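Local coordinates for hypothetical protein Atu1540 (PDB 2HWJ) that is of unknown function but belongs by sequence to the putative ParB-like nuclease family of the ParB/sulfiredoxin clan, at residues F164-I169 with E184-L188. Numbering follows the deposited sequence.
Sequences FLRRRI and EAMKL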
loop_
_atom_site.group_PDB
_atom_site.type_symbol
_atom_site.label_atom_id
_atom_site.label_comp_id
_atom_site.label_asym_id
_atom_site.label_seq_id
_atom_site.Cartn_x
_atom_site.Cartn_y
_atom_site.Cartn_z
ATOM N N PHE A 164 -15.010 17.207 1.740
ATOM C CA PHE A 164 -15.417 17.792 0.469
ATOM C C PHE A 164 -16.878 18.284 0.575
ATOM O O PHE A 164 -17.154 19.446 0.339
ATOM C CB PHE A 164 -15.226 16.720 -0.597
ATOM C CG PHE A 164 -15.734 17.082 -1.975
ATOM C CD1 PHE A 164 -15.015 17.913 -2.800
ATOM C CD2 PHE A 164 -16.892 16.502 -2.482
ATOM C CE1 PHE A 164 -15.450 18.197 -4.067
ATOM C CE2 PHE A 164 -17.324 16.808 -3.769
ATOM C CZ PHE A 164 -16.603 17.652 -4.534
ATOM N N LEU A 165 -17.801 17.424 1.011
ATOM C CA LEU A 165 -19.168 17.798 1.004
ATOM C C LEU A 165 -19.369 18.940 1.990
ATOM O O LEU A 165 -20.316 19.773 1.791
ATOM C CB LEU A 165 -20.080 16.643 1.325
ATOM C CG LEU A 165 -19.893 15.409 0.437
ATOM C CD1 LEU A 165 -20.298 14.185 1.180
ATOM C CD2 LEU A 165 -20.589 15.501 -0.949
ATOM N N ARG A 166 -18.517 19.056 3.023
ATOM C CA ARG A 166 -18.997 19.884 4.116
ATOM C C ARG A 166 -18.738 21.254 3.731
ATOM O O ARG A 166 -19.392 22.173 4.280
ATOM C CB ARG A 166 -18.434 19.581 5.485
ATOM C CG ARG A 166 -17.557 20.625 6.140
ATOM C CD ARG A 166 -16.490 19.884 7.046
ATOM N NE ARG A 166 -17.223 19.201 8.116
ATOM C CZ ARG A 166 -17.198 17.909 8.380
ATOM N NH1 ARG A 166 -16.417 17.104 7.736
ATOM N NH2 ARG A 166 -17.960 17.448 9.345
ATOM N N ARG A 167 -17.846 21.409 2.747
ATOM C CA ARG A 167 -17.527 22.763 2.283
ATOM C C ARG A 167 -18.466 23.234 1.171
ATOM O O ARG A 167 -18.341 24.311 0.682
ATOM C CB ARG A 167 -16.076 22.839 1.847
ATOM C CG ARG A 167 -15.163 21.981 2.672
ATOM C CD ARG A 167 -13.748 21.953 2.136
ATOM N NE ARG A 167 -13.016 23.028 2.752
ATOM C CZ ARG A 167 -11.959 22.890 3.546
ATOM N NH1 ARG A 167 -11.476 21.697 3.836
ATOM N NH2 ARG A 167 -11.380 23.978 4.052
ATOM N N ARG A 168 -19.448 22.412 0.833
ATOM C CA ARG A 168 -20.232 22.563 -0.387
ATOM C C ARG A 168 -21.698 22.306 -0.205
ATOM O O ARG A 168 -22.465 22.647 -1.037
ATOM C CB ARG A 168 -19.755 21.544 -1.402
ATOM C CG ARG A 168 -18.575 22.045 -2.159
ATOM C CD ARG A 168 -17.936 20.968 -2.962
ATOM N NE ARG A 168 -16.643 21.441 -3.446
ATOM C CZ ARG A 168 -15.520 21.352 -2.753
ATOM N NH1 ARG A 168 -15.563 20.781 -1.560
ATOM N NH2 ARG A 168 -14.366 21.793 -3.257
ATOM N N ILE A 169 -22.103 21.604 0.832
ATOM C CA ILE A 169 -23.511 21.424 1.019
ATOM C C ILE A 169 -23.858 22.085 2.355
ATOM O O ILE A 169 -23.151 21.928 3.362
ATOM C CB ILE A 169 -23.902 19.952 0.936
ATOM C CG1 ILE A 169 -23.600 19.355 -0.446
ATOM C CG2 ILE A 169 -25.380 19.753 1.266
ATOM C CD1 ILE A 169 -23.907 17.813 -0.484
ATOM N N GLU A 184 -27.720 15.994 -3.866
ATOM C CA GLU A 184 -26.693 16.955 -4.186
ATOM C C GLU A 184 -25.311 16.341 -4.227
ATOM O O GLU A 184 -24.569 16.588 -5.179
ATOM C CB GLU A 184 -26.737 18.159 -3.239
ATOM C CG GLU A 184 -27.525 19.260 -3.896
ATOM C CD GLU A 184 -26.938 20.686 -3.709
ATOM O OE1 GLU A 184 -25.700 20.838 -3.387
ATOM O OE2 GLU A 184 -27.750 21.658 -3.931
ATOM N N ALA A 185 -24.995 15.560 -3.204
ATOM C CA ALA A 185 -23.718 14.938 -3.069
ATOM C C ALA A 185 -23.423 14.065 -4.274
ATOM O O ALA A 185 -22.287 13.999 -4.832
ATOM C CB ALA A 185 -23.711 14.066 -1.813
HETATM N N MSE A 186 -24.474 13.366 -4.667
HETATM C CA MSE A 186 -24.422 12.505 -5.830
HETATM C C MSE A 186 -24.135 13.319 -7.128
HETATM O O MSE A 186 -23.321 12.908 -7.965
HETATM C CB MSE A 186 -25.700 11.695 -5.870
HETATM C CG MSE A 186 -25.776 10.712 -6.945
HETATM SE SE MSE A 186 -24.284 9.453 -6.900
HETATM C CE MSE A 186 -24.911 8.275 -8.398
ATOM N N LYS A 187 -24.779 14.480 -7.288
ATOM C CA LYS A 187 -24.422 15.368 -8.396
ATOM C C LYS A 187 -22.947 15.829 -8.231
ATOM O O LYS A 187 -22.259 16.017 -9.236
ATOM C CB LYS A 187 -25.388 16.524 -8.487
ATOM C CG LYS A 187 -25.056 17.646 -9.391
ATOM C CD LYS A 187 -26.430 18.242 -9.849
ATOM C CE LYS A 187 -26.382 19.656 -10.425
ATOM N NZ LYS A 187 -27.065 20.618 -9.479
ATOM N N LEU A 188 -22.436 15.959 -7.004
ATOM C CA LEU A 188 -21.139 16.531 -6.917
ATOM C C LEU A 188 -20.068 15.448 -7.163
ATOM O O LEU A 188 -19.072 15.683 -7.895
ATOM C CB LEU A 188 -20.934 17.233 -5.578
ATOM C CG LEU A 188 -21.565 18.606 -5.282
ATOM C CD1 LEU A 188 -21.934 18.645 -3.836
ATOM C CD2 LEU A 188 -20.740 19.861 -5.685
#
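Leu188 presents a different atom to each of three residues of 164-169. The Leu188 and Ile169 side chains run past each other in opposite directions, with Leu188 CD1 3.8 Å from Ile169 CG1; Leu188 CD2 meets the aliphatic CD of Arg168 at 4.1 Å; and its CB touches CE2 of Phe164. One turn back, the methyl of Ala185 packs against CD2 of Leu165 (3.5 Å) and CD1 of Ile169 (4.0 Å). With CG1 of Ile169 anti to its carbonyl carbon (chi1 -62°) and the chain extended at chi2, CD1 is carried to the backbone N of Ala185. Here the C-terminal end of helix 157-166 and the turn leaving it pack on helix 178-189, in a mainly helical part of the chain where Leu139 of helix 135-146 also touches Leu165 and Ile169. The hydrogen bonds here lie within each segment, beside the apolar contact. Arg168 folds back over Phe164, whose CE1 sits 3.4 Å above the guanidinium plane, and its NH1 donates to Phe164 O at 2.8 Å, bent to 140° at the hydrogen. Arg167 N reaches the same oxygen from the opposite face of the carbonyl. The guanidinium also forms salt bridges, through NE to Glu193 and through NH2 to Glu98 of the second subunit.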